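GlcNAc-alpha-1,4-Gal-releasing endo-beta-galactosidase (Clostridium perfringens, PDB 1UPS) probably hydrolyses O-glycosidic bonds as a calcium-binding endo-beta-galactosidase of glycoside hydrolase family 16, releasing GlcNAc-alpha-1,4-Gal from glycans. Local coordinates at residues D180-G188 against F228-I238; G247-D255 against K267-R275. All blocks are in the same frame, centred on the assembly; numbering follows the deposited sequence. Where two conformers were deposited one is given.

Contacts 1 and 2 lie one after the other along the chain, both within the GH16 region, and each brings together the two stacked antiparallel sheets of its beta-sandwich. From the N-terminal side, strand 181-187 of one sheet comes first; about 40 residues later the hairpin 228-238 of the other sheet returns over it, closing contact 1. The chain then crosses back to strand 246-254, and after only 12 residues the strand that begins at K267 faces it, closing contact 2 with a much shorter loop. The loops neither nest nor cross. The two contact centres are about 16 Å apart, so they join the same pair of sheets at separate places.

Contact 1 (D180-G188 against F228-I238); sequences DTWRIAAYG and FYYDNELFKVI
I184 is the knob of this contact, and its methyl groups enter a hollow lined by F228, F235, K236 and, from its own strand, W182. I184 CG2 stands over the face of the F228 ring, 3.8 Å from the centroid and 11° off the normal, a CH-pi contact. The other branch, with CG1 beside the backbone N (chi1 -64°), carries CD1 in between two rings: it meets the edge of F235 in the ring plane, I184 CD1 to F235 CD2 3.8 Å, and sits over the centre of one face of W182.

W182 is the second bump. With CG anti to its backbone N, its indole extends toward the hairpin, where CZ3 meets CB of Y230 at 3.7 Å and CH2 approaches CB of F228 at 3.9 Å. Its six-membered ring and the F235 ring lie nearly parallel, 17° apart, but are offset, centroids 5.1 Å apart, with little of one ring lying over the other; CE3 of W182 comes within 3.4 Å of F235 CD2. A classic beta bulge sets F235 and K236 both opposite F228, so that ring and lysine chain flank the same isoleucine. K236, in one of its two conformers, runs out extended along I184, and A186 CB meets I238 CD1 at 4.2 Å farther along.

Here strand 181-187 packs across the sandwich on the hairpin of strands 225-230 and 233-239, joined by a type I' turn from Y230 to E233. The polar ends are bonded to residues outside the two segments: W182 NE1 to I171 O, Y230 OH to S207 O and, in that same conformer, K236 NZ to S201 OG. The chemistry is thus hydrophobic and aromatic, implying that interlocking shape holds the sheets together here.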
loop_
_atom_site.group_PDB
_atom_site.type_symbol
_atom_site.label_atom_id
_atom_site.label_comp_id
_atom_site.label_asym_id
_atom_site.label_seq_id
_atom_site.Cartn_x
_atom_site.Cartn_y
_atom_site.Cartn_z
ATOM N N ASP A 180 11.307 -4.690 -12.527
ATOM C CA ASP A 180 10.343 -3.667 -12.971
ATOM C C ASP A 180 9.112 -3.546 -12.065
ATOM O O ASP A 180 8.156 -2.847 -12.428
ATOM C CB ASP A 180 9.915 -3.889 -14.425
ATOM C CG ASP A 180 9.330 -5.278 -14.688
ATOM O OD1 ASP A 180 9.246 -6.139 -13.770
ATOM O OD2 ASP A 180 8.929 -5.597 -15.830
ATOM N N THR A 181 9.143 -4.188 -10.891
ATOM C CA THR A 181 7.951 -4.225 -10.018
ATOM C C THR A 181 8.069 -3.361 -8.773
ATOM O O THR A 181 9.155 -2.894 -8.415
ATOM C CB THR A 181 7.634 -5.670 -9.544
ATOM O OG1 THR A 181 8.726 -6.136 -8.724
ATOM C CG2 THR A 181 7.537 -6.663 -10.729
ATOM N N TRP A 182 6.917 -3.152 -8.133
ATOM C CA TRP A 182 6.844 -2.642 -6.771
ATOM C C TRP A 182 5.866 -3.586 -6.056
ATOM O O TRP A 182 4.659 -3.589 -6.327
ATOM C CB TRP A 182 6.351 -1.174 -6.740
ATOM C CG TRP A 182 6.138 -0.634 -5.336
ATOM C CD1 TRP A 182 6.549 -1.211 -4.142
ATOM C CD2 TRP A 182 5.468 0.585 -4.972
ATOM N NE1 TRP A 182 6.170 -0.421 -3.078
ATOM C CE2 TRP A 182 5.510 0.684 -3.555
ATOM C CE3 TRP A 182 4.855 1.622 -5.703
ATOM C CZ2 TRP A 182 4.950 1.762 -2.856
ATOM C CZ3 TRP A 182 4.283 2.685 -5.001
ATOM C CH2 TRP A 182 4.351 2.750 -3.592
ATOM N N ARG A 183 6.417 -4.408 -5.169
ATOM C CA ARG A 183 5.644 -5.355 -4.379
ATOM C C ARG A 183 5.105 -4.669 -3.127
ATOM O O ARG A 183 5.861 -4.051 -2.378
ATOM C CB ARG A 183 6.553 -6.520 -3.968
ATOM C CG ARG A 183 5.820 -7.657 -3.270
ATOM C CD ARG A 183 6.733 -8.893 -3.098
ATOM N NE ARG A 183 6.154 -9.971 -2.293
ATOM C CZ ARG A 183 5.801 -11.171 -2.755
ATOM N NH1 ARG A 183 5.904 -11.483 -4.049
ATOM N NH2 ARG A 183 5.300 -12.069 -1.909
ATOM N N ILE A 184 3.799 -4.809 -2.909
ATOM C CA ILE A 184 3.094 -4.212 -1.767
ATOM C C ILE A 184 2.232 -5.323 -1.161
ATOM O O ILE A 184 1.602 -6.105 -1.901
ATOM C CB ILE A 184 2.198 -3.044 -2.233
ATOM C CG1 ILE A 184 3.029 -1.899 -2.805
ATOM C CG2 ILE A 184 1.350 -2.488 -1.058
ATOM C CD1 ILE A 184 2.222 -0.927 -3.697
ATOM N N ALA A 185 2.207 -5.415 0.170
ATOM C CA ALA A 185 1.415 -6.468 0.830
ATOM C C ALA A 185 0.893 -6.008 2.188
ATOM O O ALA A 185 1.386 -5.030 2.746
ATOM C CB ALA A 185 2.249 -7.773 0.984
ATOM N N ALA A 186 -0.120 -6.703 2.714
ATOM C CA ALA A 186 -0.644 -6.376 4.044
ATOM C C ALA A 186 -1.362 -7.574 4.640
ATOM O O ALA A 186 -1.927 -8.395 3.914
ATOM C CB ALA A 186 -1.593 -5.166 3.976
ATOM N N TYR A 187 -1.375 -7.641 5.966
ATOM C CA TYR A 187 -2.033 -8.741 6.688
ATOM C C TYR A 187 -2.216 -8.300 8.131
ATOM O O TYR A 187 -1.347 -7.647 8.684
ATOM C CB TYR A 187 -1.142 -9.987 6.622
ATOM C CG TYR A 187 -1.687 -11.202 7.356
ATOM C CD1 TYR A 187 -2.982 -11.671 7.117
ATOM C CD2 TYR A 187 -0.882 -11.897 8.262
ATOM C CE1 TYR A 187 -3.468 -12.806 7.802
ATOM C CE2 TYR A 187 -1.360 -13.033 8.937
ATOM C CZ TYR A 187 -2.647 -13.465 8.701
ATOM O OH TYR A 187 -3.123 -14.583 9.380
ATOM N N GLY A 188 -3.344 -8.667 8.741
ATOM C CA GLY A 188 -3.616 -8.255 10.110
ATOM C C GLY A 188 -3.051 -9.147 11.208
ATOM O O GLY A 188 -3.024 -8.737 12.365
ATOM N N PHE A 228 -1.152 4.048 -1.919
ATOM C CA PHE A 228 0.272 3.955 -2.245
ATOM C C PHE A 228 0.594 4.743 -3.506
ATOM O O PHE A 228 -0.115 4.611 -4.490
ATOM C CB PHE A 228 0.639 2.482 -2.429
ATOM C CG PHE A 228 0.382 1.663 -1.198
ATOM C CD1 PHE A 228 1.361 1.535 -0.219
ATOM C CD2 PHE A 228 -0.855 1.064 -1.006
ATOM C CE1 PHE A 228 1.107 0.786 0.960
ATOM C CE2 PHE A 228 -1.124 0.312 0.158
ATOM C CZ PHE A 228 -0.138 0.185 1.129
ATOM N N TYR A 229 1.668 5.543 -3.452
ATOM C CA TYR A 229 2.038 6.477 -4.524
ATOM C C TYR A 229 3.459 6.221 -5.009
ATOM O O TYR A 229 4.376 6.061 -4.195
ATOM C CB TYR A 229 1.955 7.931 -4.020
ATOM C CG TYR A 229 0.570 8.336 -3.601
ATOM C CD1 TYR A 229 -0.286 8.982 -4.497
ATOM C CD2 TYR A 229 0.101 8.052 -2.310
ATOM C CE1 TYR A 229 -1.577 9.337 -4.110
ATOM C CE2 TYR A 229 -1.178 8.390 -1.927
ATOM C CZ TYR A 229 -2.010 9.043 -2.831
ATOM O OH TYR A 229 -3.296 9.383 -2.444
ATOM N N TYR A 230 3.624 6.168 -6.330
ATOM C CA TYR A 230 4.936 5.999 -6.960
ATOM C C TYR A 230 5.252 7.271 -7.702
ATOM O O TYR A 230 4.499 7.660 -8.603
ATOM C CB TYR A 230 4.896 4.854 -7.963
ATOM C CG TYR A 230 6.202 4.606 -8.724
ATOM C CD1 TYR A 230 7.265 3.925 -8.110
ATOM C CD2 TYR A 230 6.347 5.006 -10.068
ATOM C CE1 TYR A 230 8.448 3.649 -8.796
ATOM C CE2 TYR A 230 7.541 4.746 -10.777
ATOM C CZ TYR A 230 8.578 4.053 -10.135
ATOM O OH TYR A 230 9.756 3.783 -10.801
ATOM N N ASP A 231 6.365 7.914 -7.337
ATOM C CA ASP A 231 6.728 9.212 -7.918
ATOM C C ASP A 231 5.523 10.152 -7.935
ATOM O O ASP A 231 5.230 10.808 -8.948
ATOM C CB ASP A 231 7.325 9.019 -9.316
ATOM C CG ASP A 231 8.676 8.357 -9.264
ATOM O OD1 ASP A 231 9.186 7.948 -10.330
ATOM O OD2 ASP A 231 9.288 8.204 -8.183
ATOM N N ASN A 232 4.837 10.193 -6.795
ATOM C CA ASN A 232 3.716 11.114 -6.538
ATOM C C ASN A 232 2.404 10.823 -7.261
ATOM O O ASN A 232 1.515 11.688 -7.277
ATOM C CB ASN A 232 4.124 12.586 -6.791
ATOM C CG ASN A 232 5.286 13.029 -5.928
ATOM O OD1 ASN A 232 5.458 12.537 -4.800
ATOM N ND2 ASN A 232 6.090 13.982 -6.440
ATOM N N GLU A 233 2.294 9.649 -7.888
ATOM C CA GLU A 233 1.072 9.253 -8.602
ATOM C C GLU A 233 0.471 7.981 -7.996
ATOM O O GLU A 233 1.191 7.006 -7.712
ATOM C CB GLU A 233 1.340 9.027 -10.101
ATOM C CG GLU A 233 0.080 8.611 -10.879
ATOM C CD GLU A 233 0.303 8.443 -12.381
ATOM O OE1 GLU A 233 0.707 7.322 -12.812
ATOM O OE2 GLU A 233 0.055 9.430 -13.130
ATOM N N LEU A 234 -0.849 7.981 -7.813
ATOM C CA LEU A 234 -1.505 6.838 -7.148
ATOM C C LEU A 234 -1.276 5.528 -7.911
ATOM O O LEU A 234 -1.463 5.473 -9.142
ATOM C CB LEU A 234 -3.005 7.122 -6.988
ATOM C CG LEU A 234 -3.785 6.066 -6.196
ATOM C CD1 LEU A 234 -3.296 5.952 -4.746
ATOM C CD2 LEU A 234 -5.270 6.397 -6.246
ATOM N N PHE A 235 -0.893 4.480 -7.169
ATOM C CA PHE A 235 -0.443 3.212 -7.760
ATOM C C PHE A 235 -1.276 2.027 -7.238
ATOM O O PHE A 235 -1.548 1.074 -7.992
ATOM C CB PHE A 235 1.060 3.018 -7.453
ATOM C CG PHE A 235 1.660 1.714 -7.971
ATOM C CD1 PHE A 235 2.028 1.582 -9.305
ATOM C CD2 PHE A 235 1.900 0.657 -7.099
ATOM C CE1 PHE A 235 2.619 0.385 -9.774
ATOM C CE2 PHE A 235 2.475 -0.546 -7.553
ATOM C CZ PHE A 235 2.839 -0.668 -8.890
ATOM N N LYS A 236 -1.714 2.107 -5.979
ATOM C CA LYS A 236 -2.492 1.024 -5.332
ATOM C C LYS A 236 -3.329 1.576 -4.181
ATOM O O LYS A 236 -2.915 2.515 -3.491
ATOM C CB LYS A 236 -1.550 -0.049 -4.773
ATOM C CG LYS A 236 -2.283 -1.273 -4.207
ATOM C CD LYS A 236 -1.326 -2.349 -3.781
ATOM C CE LYS A 236 -2.032 -3.596 -3.208
ATOM N NZ LYS A 236 -1.042 -4.720 -2.923
ATOM N N VAL A 237 -4.492 0.961 -3.958
ATOM C CA VAL A 237 -5.343 1.313 -2.834
ATOM C C VAL A 237 -5.791 0.048 -2.124
ATOM O O VAL A 237 -6.181 -0.926 -2.776
ATOM C CB VAL A 237 -6.626 2.053 -3.298
ATOM C CG1 VAL A 237 -7.519 2.392 -2.104
ATOM C CG2 VAL A 237 -6.279 3.303 -4.057
ATOM N N ILE A 238 -5.696 0.067 -0.792
ATOM C CA ILE A 238 -6.273 -0.981 0.036
ATOM C C ILE A 238 -7.293 -0.321 0.962
ATOM O O ILE A 238 -6.943 0.595 1.707
ATOM C CB ILE A 238 -5.169 -1.689 0.841
ATOM C CG1 ILE A 238 -4.227 -2.446 -0.102
ATOM C CG2 ILE A 238 -5.799 -2.612 1.940
ATOM C CD1 ILE A 238 -2.974 -3.020 0.605
#

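Contact 2 (G247-D255 against K267-R275); sequences GTILNIYTD and KEWAIDYMR. With CA (calcium ion), chain C.
CD1 of I252 presses on the backbone at the start of the facing strand, 3.6 Å from E268 N, and on CD1 of the W269 indole at 3.8 Å. Its CG1 branch is anti to the backbone N (chi1 -175°), which carries CD1 across the interface. W269 takes the less common first torsion, CG between its own N and carbonyl carbon (chi1 68°), which stands the indole up between I252 and L250. L250 crosses the W269 side chain at about a right angle, L250 CD2 to W269 CH2 4.1 Å, while CD1 of I271 lies over one face of the indole toward its rim.

Farther along, M274, extended beyond CG, meets T248 tip to tip, M274 CE to T248 OG1 3.8 Å. At the opposite end K267 lays CG 4.2 Å from CB of T254; its NZ bonds to V264 O. N251 turns from the interface, its ND2 donating to Y253 OH at 3.0 Å and its OD1 accepting from W149 NE1.

Strands 247-254 and 267-275 thus face each other across the GH16 sandwich. On the outer side of the second strand, D272 binds the calcium ion through O and OD2, joined by E37, G72 and two waters. The chemistry divides this strand: mostly apolar side chains, with the aliphatic part of K267, meet the other sheet, while D272 ties the calcium site to the same backbone.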
loop_
_atom_site.group_PDB
_atom_site.type_symbol
_atom_site.label_atom_id
_atom_site.label_comp_id
_atom_site.label_asym_id
_atom_site.label_seq_id
_atom_site.Cartn_x
_atom_site.Cartn_y
_atom_site.Cartn_z
ATOM N N GLY A 247 5.143 0.746 14.284
ATOM C CA GLY A 247 6.563 1.041 14.197
ATOM C C GLY A 247 7.060 0.700 12.809
ATOM O O GLY A 247 6.362 0.013 12.067
ATOM N N THR A 248 8.264 1.170 12.474
ATOM C CA THR A 248 8.807 1.044 11.118
ATOM C C THR A 248 10.056 0.185 11.097
ATOM O O THR A 248 10.913 0.315 11.970
ATOM C CB THR A 248 9.157 2.468 10.576
ATOM O OG1 THR A 248 7.937 3.217 10.435
ATOM C CG2 THR A 248 9.741 2.396 9.133
ATOM N N ILE A 249 10.159 -0.660 10.072
ATOM C CA ILE A 249 11.380 -1.437 9.825
ATOM C C ILE A 249 11.848 -1.156 8.405
ATOM O O ILE A 249 11.035 -1.133 7.475
ATOM C CB ILE A 249 11.097 -2.970 9.990
ATOM C CG1 ILE A 249 10.499 -3.256 11.390
ATOM C CG2 ILE A 249 12.381 -3.792 9.660
ATOM C CD1 ILE A 249 10.122 -4.731 11.630
ATOM N N LEU A 250 13.156 -0.938 8.242
ATOM C CA LEU A 250 13.756 -0.822 6.923
ATOM C C LEU A 250 14.867 -1.866 6.868
ATOM O O LEU A 250 15.786 -1.839 7.685
ATOM C CB LEU A 250 14.351 0.589 6.715
ATOM C CG LEU A 250 13.343 1.686 6.399
ATOM C CD1 LEU A 250 13.961 3.098 6.709
ATOM C CD2 LEU A 250 12.883 1.591 4.959
ATOM N N ASN A 251 14.776 -2.793 5.919
ATOM C CA ASN A 251 15.726 -3.902 5.893
ATOM C C ASN A 251 15.910 -4.542 4.522
ATOM O O ASN A 251 15.233 -4.183 3.543
ATOM C CB ASN A 251 15.469 -4.919 7.058
ATOM C CG ASN A 251 14.182 -5.727 6.921
ATOM O OD1 ASN A 251 13.248 -5.341 6.229
ATOM N ND2 ASN A 251 14.132 -6.876 7.627
ATOM N N ILE A 252 16.879 -5.448 4.450
ATOM C CA ILE A 252 17.193 -6.147 3.221
ATOM C C ILE A 252 17.486 -7.599 3.589
ATOM O O ILE A 252 17.967 -7.864 4.678
ATOM C CB ILE A 252 18.376 -5.457 2.496
ATOM C CG1 ILE A 252 18.634 -6.119 1.130
ATOM C CG2 ILE A 252 19.644 -5.373 3.407
ATOM C CD1 ILE A 252 19.513 -5.248 0.162
ATOM N N TYR A 253 17.150 -8.526 2.690
ATOM C CA TYR A 253 17.221 -9.949 2.988
ATOM C C TYR A 253 17.886 -10.701 1.853
ATOM O O TYR A 253 17.810 -10.291 0.676
ATOM C CB TYR A 253 15.822 -10.535 3.005
ATOM C CG TYR A 253 14.882 -10.091 4.066
ATOM C CD1 TYR A 253 14.163 -8.904 3.930
ATOM C CD2 TYR A 253 14.652 -10.897 5.202
ATOM C CE1 TYR A 253 13.222 -8.519 4.916
ATOM C CE2 TYR A 253 13.726 -10.511 6.187
ATOM C CZ TYR A 253 13.017 -9.312 6.023
ATOM O OH TYR A 253 12.094 -8.910 6.975
ATOM N N THR A 254 18.500 -11.831 2.197
ATOM C CA THR A 254 18.702 -12.888 1.199
ATOM C C THR A 254 18.609 -14.263 1.871
ATOM O O THR A 254 18.586 -14.336 3.103
ATOM C CB THR A 254 20.011 -12.680 0.390
ATOM O OG1 THR A 254 20.015 -13.567 -0.756
ATOM C CG2 THR A 254 21.255 -13.083 1.226
ATOM N N ASP A 255 18.508 -15.323 1.063
ATOM C CA ASP A 255 18.344 -16.698 1.576
ATOM C C ASP A 255 17.036 -16.885 2.356
ATOM O O ASP A 255 16.939 -17.737 3.254
ATOM C CB ASP A 255 19.552 -17.065 2.422
ATOM C CG ASP A 255 20.827 -17.027 1.613
ATOM O OD1 ASP A 255 21.893 -16.699 2.183
ATOM O OD2 ASP A 255 20.834 -17.296 0.386
ATOM N N LYS A 267 24.701 -7.615 -0.976
ATOM C CA LYS A 267 23.306 -7.258 -1.272
ATOM C C LYS A 267 23.080 -5.911 -0.601
ATOM O O LYS A 267 23.224 -5.788 0.626
ATOM C CB LYS A 267 22.307 -8.298 -0.741
ATOM C CG LYS A 267 22.685 -9.774 -0.960
ATOM C CD LYS A 267 22.929 -10.105 -2.445
ATOM C CE LYS A 267 23.329 -11.586 -2.559
ATOM N NZ LYS A 267 23.705 -11.995 -3.960
ATOM N N GLU A 268 22.731 -4.895 -1.388
ATOM C CA GLU A 268 22.590 -3.574 -0.813
ATOM C C GLU A 268 21.579 -2.726 -1.552
ATOM O O GLU A 268 21.381 -2.893 -2.759
ATOM C CB GLU A 268 23.939 -2.855 -0.756
ATOM C CG GLU A 268 24.699 -2.734 -2.066
ATOM C CD GLU A 268 26.110 -2.158 -1.853
ATOM O OE1 GLU A 268 26.593 -1.394 -2.702
ATOM O OE2 GLU A 268 26.740 -2.453 -0.814
ATOM N N TRP A 269 20.957 -1.822 -0.806
ATOM C CA TRP A 269 20.125 -0.764 -1.386
ATOM C C TRP A 269 20.375 0.555 -0.698
ATOM O O TRP A 269 21.098 0.612 0.308
ATOM C CB TRP A 269 18.629 -1.110 -1.361
ATOM C CG TRP A 269 17.925 -1.187 0.004
ATOM C CD1 TRP A 269 18.402 -1.721 1.188
ATOM C CD2 TRP A 269 16.594 -0.760 0.275
ATOM N NE1 TRP A 269 17.437 -1.628 2.173
ATOM C CE2 TRP A 269 16.317 -1.048 1.635
ATOM C CE3 TRP A 269 15.591 -0.155 -0.499
ATOM C CZ2 TRP A 269 15.076 -0.763 2.229
ATOM C CZ3 TRP A 269 14.367 0.138 0.090
ATOM C CH2 TRP A 269 14.117 -0.172 1.441
ATOM N N ALA A 270 19.791 1.626 -1.239
ATOM C CA ALA A 270 20.115 2.963 -0.762
ATOM C C ALA A 270 18.847 3.749 -0.488
ATOM O O ALA A 270 17.967 3.818 -1.350
ATOM C CB ALA A 270 20.994 3.713 -1.793
ATOM N N ILE A 271 18.744 4.310 0.715
ATOM C CA ILE A 271 17.586 5.137 1.068
ATOM C C ILE A 271 18.032 6.578 1.322
ATOM O O ILE A 271 18.779 6.840 2.258
ATOM C CB ILE A 271 16.866 4.574 2.310
ATOM C CG1 ILE A 271 16.544 3.080 2.116
ATOM C CG2 ILE A 271 15.569 5.352 2.594
ATOM C CD1 ILE A 271 16.783 2.264 3.361
ATOM N N ASP A 272 17.528 7.507 0.507
ATOM C CA ASP A 272 17.926 8.919 0.583
ATOM C C ASP A 272 17.325 9.607 1.807
ATOM O O ASP A 272 18.005 10.380 2.503
ATOM C CB ASP A 272 17.525 9.630 -0.724
ATOM C CG ASP A 272 17.878 11.110 -0.734
ATOM O OD1 ASP A 272 17.214 11.841 -1.508
ATOM O OD2 ASP A 272 18.786 11.608 -0.027
ATOM N N TYR A 273 16.050 9.333 2.078
ATOM C CA TYR A 273 15.362 9.921 3.218
ATOM C C TYR A 273 14.100 9.144 3.536
ATOM O O TYR A 273 13.593 8.396 2.686
ATOM C CB TYR A 273 14.988 11.404 2.984
ATOM C CG TYR A 273 13.989 11.692 1.853
ATOM C CD1 TYR A 273 12.610 11.446 2.013
ATOM C CD2 TYR A 273 14.414 12.301 0.662
ATOM C CE1 TYR A 273 11.705 11.716 0.989
ATOM C CE2 TYR A 273 13.504 12.599 -0.362
ATOM C CZ TYR A 273 12.167 12.315 -0.190
ATOM O OH TYR A 273 11.290 12.611 -1.203
ATOM N N MET A 274 13.614 9.329 4.762
ATOM C CA MET A 274 12.268 8.930 5.171
ATOM C C MET A 274 11.610 10.141 5.830
ATOM O O MET A 274 12.215 10.790 6.684
ATOM C CB MET A 274 12.310 7.767 6.174
ATOM C CG MET A 274 10.915 7.388 6.710
ATOM S SD MET A 274 11.020 6.086 7.966
ATOM C CE MET A 274 9.461 6.315 8.823
ATOM N N ARG A 275 10.382 10.447 5.423
ATOM C CA ARG A 275 9.645 11.576 5.980
ATOM C C ARG A 275 8.221 11.140 6.267
ATOM O O ARG A 275 7.637 10.340 5.521
ATOM C CB ARG A 275 9.642 12.756 4.990
ATOM C CG ARG A 275 11.042 13.342 4.733
ATOM C CD ARG A 275 11.068 14.494 3.725
ATOM N NE ARG A 275 12.434 14.791 3.294
ATOM C CZ ARG A 275 12.752 15.325 2.116
ATOM N NH1 ARG A 275 11.801 15.657 1.238
ATOM N NH2 ARG A 275 14.033 15.552 1.816
HETATM CA CA CA C . 19.628 12.078 2.149
HETATM O O HOH W 1 20.715 13.541 0.461
HETATM O O HOH W 2 18.015 13.826 2.068
#